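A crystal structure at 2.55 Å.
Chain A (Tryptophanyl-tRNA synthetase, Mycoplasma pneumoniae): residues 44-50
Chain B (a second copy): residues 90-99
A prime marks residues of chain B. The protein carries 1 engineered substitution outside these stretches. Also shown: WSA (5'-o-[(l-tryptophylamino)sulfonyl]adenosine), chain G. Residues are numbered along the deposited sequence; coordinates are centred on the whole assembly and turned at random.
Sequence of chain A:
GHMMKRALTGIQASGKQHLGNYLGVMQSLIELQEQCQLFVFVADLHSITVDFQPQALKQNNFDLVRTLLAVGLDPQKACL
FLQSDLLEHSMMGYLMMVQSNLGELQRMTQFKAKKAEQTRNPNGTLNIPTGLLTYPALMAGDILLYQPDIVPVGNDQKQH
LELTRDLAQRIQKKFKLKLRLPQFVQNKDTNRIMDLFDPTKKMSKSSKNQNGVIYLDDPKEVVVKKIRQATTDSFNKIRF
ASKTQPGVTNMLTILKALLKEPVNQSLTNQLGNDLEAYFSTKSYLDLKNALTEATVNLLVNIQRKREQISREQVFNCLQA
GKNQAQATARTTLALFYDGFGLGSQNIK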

# COMPACT_ATOMS: atom_id res chain seq x y z
N ASP A 44 6.46 11.17 6.44
CA ASP A 44 5.92 11.81 5.23
C ASP A 44 4.98 10.93 4.38
O ASP A 44 4.18 11.45 3.60
CB ASP A 44 7.03 12.40 4.34
CG ASP A 44 8.06 11.37 3.88
OD1 ASP A 44 8.82 11.70 2.96
OD2 ASP A 44 8.12 10.25 4.43
N LEU A 45 5.07 9.61 4.51
CA LEU A 45 4.16 8.76 3.75
C LEU A 45 2.75 9.02 4.28
O LEU A 45 1.78 8.93 3.53
CB LEU A 45 4.52 7.28 3.91
CG LEU A 45 5.82 6.86 3.23
CD1 LEU A 45 6.07 5.37 3.49
CD2 LEU A 45 5.74 7.14 1.72
N HIS A 46 2.67 9.34 5.57
CA HIS A 46 1.40 9.64 6.23
C HIS A 46 0.92 11.06 5.89
O HIS A 46 -0.27 11.35 5.95
CB HIS A 46 1.53 9.48 7.75
CG HIS A 46 1.67 8.06 8.21
ND1 HIS A 46 0.59 7.27 8.51
CD2 HIS A 46 2.77 7.27 8.34
CE1 HIS A 46 1.01 6.05 8.81
NE2 HIS A 46 2.33 6.03 8.71
N SER A 47 1.86 11.94 5.52
CA SER A 47 1.50 13.31 5.17
C SER A 47 0.84 13.42 3.81
O SER A 47 0.04 14.32 3.58
CB SER A 47 2.72 14.22 5.20
OG SER A 47 3.33 14.21 6.47
N ILE A 48 1.18 12.52 2.90
CA ILE A 48 0.59 12.58 1.57
C ILE A 48 -0.75 11.85 1.49
O ILE A 48 -1.28 11.62 0.40
CB ILE A 48 1.56 12.05 0.50
CG1 ILE A 48 1.82 10.56 0.70
CG2 ILE A 48 2.90 12.80 0.59
CD1 ILE A 48 2.54 9.91 -0.47
N THR A 49 -1.31 11.51 2.64
CA THR A 49 -2.61 10.83 2.68
C THR A 49 -3.73 11.85 2.47
O THR A 49 -4.89 11.49 2.27
CB THR A 49 -2.80 10.10 4.02
OG1 THR A 49 -2.53 11.00 5.10
CG2 THR A 49 -1.85 8.91 4.11
N VAL A 50 -3.37 13.13 2.55
CA VAL A 50 -4.30 14.22 2.32
C VAL A 50 -3.61 15.13 1.32
O VAL A 50 -2.38 15.06 1.17
CB VAL A 50 -4.63 15.00 3.63
CG1 VAL A 50 -5.26 14.06 4.64
CG2 VAL A 50 -3.37 15.64 4.22
N SER B 90 5.10 -1.82 -4.47
CA SER B 90 4.34 -1.42 -3.30
C SER B 90 4.38 0.09 -3.13
O SER B 90 3.38 0.72 -2.79
CB SER B 90 4.89 -2.10 -2.04
OG SER B 90 6.17 -1.60 -1.70
N MET B 91 5.55 0.68 -3.39
CA MET B 91 5.70 2.12 -3.24
C MET B 91 4.90 2.90 -4.26
O MET B 91 4.21 3.85 -3.90
CB MET B 91 7.17 2.51 -3.30
CG MET B 91 7.42 4.00 -3.06
SD MET B 91 6.50 4.67 -1.65
CE MET B 91 7.65 4.43 -0.33
N MET B 92 5.00 2.52 -5.52
CA MET B 92 4.27 3.23 -6.56
C MET B 92 2.78 3.02 -6.33
O MET B 92 1.98 3.95 -6.49
CB MET B 92 4.68 2.72 -7.95
CG MET B 92 3.98 3.43 -9.12
SD MET B 92 4.22 5.24 -9.18
CE MET B 92 5.61 5.35 -10.28
N GLY B 93 2.41 1.80 -5.94
CA GLY B 93 1.01 1.48 -5.69
C GLY B 93 0.45 2.36 -4.59
O GLY B 93 -0.73 2.73 -4.61
N TYR B 94 1.31 2.69 -3.64
CA TYR B 94 0.94 3.54 -2.51
C TYR B 94 0.69 4.97 -2.95
O TYR B 94 -0.26 5.61 -2.50
CB TYR B 94 2.02 3.50 -1.42
CG TYR B 94 1.68 4.33 -0.20
CD1 TYR B 94 2.05 5.68 -0.11
CD2 TYR B 94 0.94 3.78 0.84
CE1 TYR B 94 1.68 6.44 0.99
CE2 TYR B 94 0.57 4.53 1.93
CZ TYR B 94 0.93 5.86 2.01
OH TYR B 94 0.52 6.58 3.11
N LEU B 95 1.54 5.49 -3.84
CA LEU B 95 1.36 6.86 -4.31
C LEU B 95 0.04 6.97 -5.05
O LEU B 95 -0.68 7.95 -4.92
CB LEU B 95 2.50 7.28 -5.24
CG LEU B 95 3.91 7.27 -4.66
CD1 LEU B 95 4.86 7.88 -5.65
CD2 LEU B 95 3.94 8.03 -3.35
N MET B 96 -0.28 5.94 -5.82
CA MET B 96 -1.52 5.89 -6.57
C MET B 96 -2.70 5.87 -5.58
O MET B 96 -3.63 6.66 -5.70
CB MET B 96 -1.54 4.65 -7.46
CG MET B 96 -1.53 4.94 -8.96
SD MET B 96 -0.20 6.00 -9.57
CE MET B 96 -1.14 7.45 -10.04
N MET B 97 -2.62 4.97 -4.60
CA MET B 97 -3.67 4.84 -3.58
C MET B 97 -3.99 6.15 -2.84
O MET B 97 -5.16 6.50 -2.67
CB MET B 97 -3.29 3.75 -2.57
CG MET B 97 -4.32 3.54 -1.45
SD MET B 97 -3.93 2.19 -0.32
CE MET B 97 -2.33 2.79 0.43
N VAL B 98 -2.96 6.87 -2.40
CA VAL B 98 -3.19 8.12 -1.70
C VAL B 98 -3.73 9.18 -2.64
O VAL B 98 -4.25 10.20 -2.19
CB VAL B 98 -1.91 8.69 -1.05
CG1 VAL B 98 -1.43 7.77 0.04
CG2 VAL B 98 -0.83 8.91 -2.11
N GLN B 99 -3.62 8.95 -3.95
CA GLN B 99 -4.14 9.91 -4.91
C GLN B 99 -5.52 9.54 -5.42
O GLN B 99 -6.09 10.24 -6.26
CB GLN B 99 -3.19 10.07 -6.10
CG GLN B 99 -1.99 10.96 -5.83
CD GLN B 99 -2.37 12.41 -5.54
OE1 GLN B 99 -2.35 12.86 -4.39
NE2 GLN B 99 -2.73 13.15 -6.59
CD2 WSA G . 3.61 6.90 13.86
CE3 WSA G . 3.78 6.98 15.23
CZ3 WSA G . 4.26 5.89 15.94
CH2 WSA G . 4.58 4.71 15.26
CZ2 WSA G . 4.41 4.63 13.88
CE2 WSA G . 3.92 5.73 13.19
N11 WSA G . 3.66 5.93 11.90
CD1 WSA G . 3.21 7.16 11.73
CG WSA G . 3.16 7.79 12.90
CB WSA G . 2.80 9.26 13.12
CA WSA G . 1.39 9.45 13.70
NH3 WSA G . 0.39 8.86 12.79
C WSA G . 1.14 10.94 13.83
O WSA G . 0.81 11.59 12.83
NS WSA G . 1.30 11.50 15.02
S WSA G . 1.57 13.11 14.86
O1S WSA G . 2.58 13.36 13.78
O2S WSA G . 0.28 13.81 14.51
O5' WSA G . 2.06 13.59 16.11
C5' WSA G . 3.33 13.14 16.58
C4' WSA G . 3.28 12.71 18.05
O4' WSA G . 2.68 13.78 18.81
C3' WSA G . 2.39 11.48 18.24
O3' WSA G . 2.98 10.60 19.21
C2' WSA G . 1.10 12.09 18.79
O2' WSA G . 0.43 11.13 19.61
C1' WSA G . 1.71 13.17 19.68
N9 WSA G . 0.70 14.18 20.08
C8 WSA G . -0.09 14.86 19.25
N7 WSA G . -0.82 15.73 19.93
C5 WSA G . -0.50 15.61 21.22
C4 WSA G . 0.46 14.61 21.31
N3 WSA G . 0.95 14.28 22.52
C2 WSA G . 0.53 14.90 23.60
N1 WSA G . -0.38 15.86 23.55
C6 WSA G . -0.91 16.24 22.38
N6 WSA G . -1.82 17.22 22.34
O HOH W 1 -2.43 12.71 -1.73
O HOH W 2 -5.10 9.63 0.43

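Contact between residues 44-50 of chain A and the helix of chain B that carries Met91′, Tyr94′, Leu95′ and Val98′. These four residues recur at intervals of three, one and three, so they lie along one side of the helix and meet a short, largely buried segment of chain A; together the two stretches bury 314 Å². Met91′ opens the contact. Its CA-to-CB bond points sideways, but with chi1 t and chi2 p the thioether folds so that CE packs against CD2 of Leu45 at 3.9 Å. Met92′ and Gly93′ stay out of reach, and the next turn brings in Tyr94′, whose CA-to-CB bond points toward chain A. The phenol carries the direct hydrogen bond of the contact: Tyr94′ OH donates to Leu45 O at 2.7 Å. Within the chain A segment the backbone bonds go to Asp44 O and His46 O, and Leu45 O takes the phenol. Around the polar tip the packing is apolar. Ile48 CD1 sits at the edge of the tyrosine ring, 3.9 Å from Tyr94′ CE1; Leu45 CB lies 4.2 Å from the same CE1, and Thr49 CG2 comes within 3.5 Å of Tyr94′ OH. The hydroxyl of Thr49 is engaged within its own chain, its OG1 donating to His46 O over a very short 2.4 Å. Leu95′ adds a smaller apolar contact, its CD2 reaching Ile48 CD1 at 3.7 Å. Ile48, with chi1 p and chi2 t, thus places one methyl among three residues of the helix, for the same CD1 also lies 3.9 Å from CG2 of Val98′. Met96′ and Met97′ make no contact. At Val98′ the backbones draw closest, with Thr49 CA and Val98′ CA 5.2 Å apart. The valine points toward chain A and packs against the type I turn from Ser47 to Val50: its CB is 3.3 Å from Ile48 O, and its CG1 is 4.2 Å from both CA and CG2 of Thr49. Two waters extend the contact here. Water 2 donates to Thr49 O at 2.6 Å and to Val98′ O at 2.8 Å, joining the two main chains. Water 1 lies 2.7 Å from Ile48 O and 2.7 Å from Gln99′ OE1, placed to donate to either, and Gln99′ makes no direct contact with the turn. Away from the helix, the ring of His46 turns one face to the bound tryptophanyl analogue, with NE2 of His46 3.3 Å from CD1 of WSA.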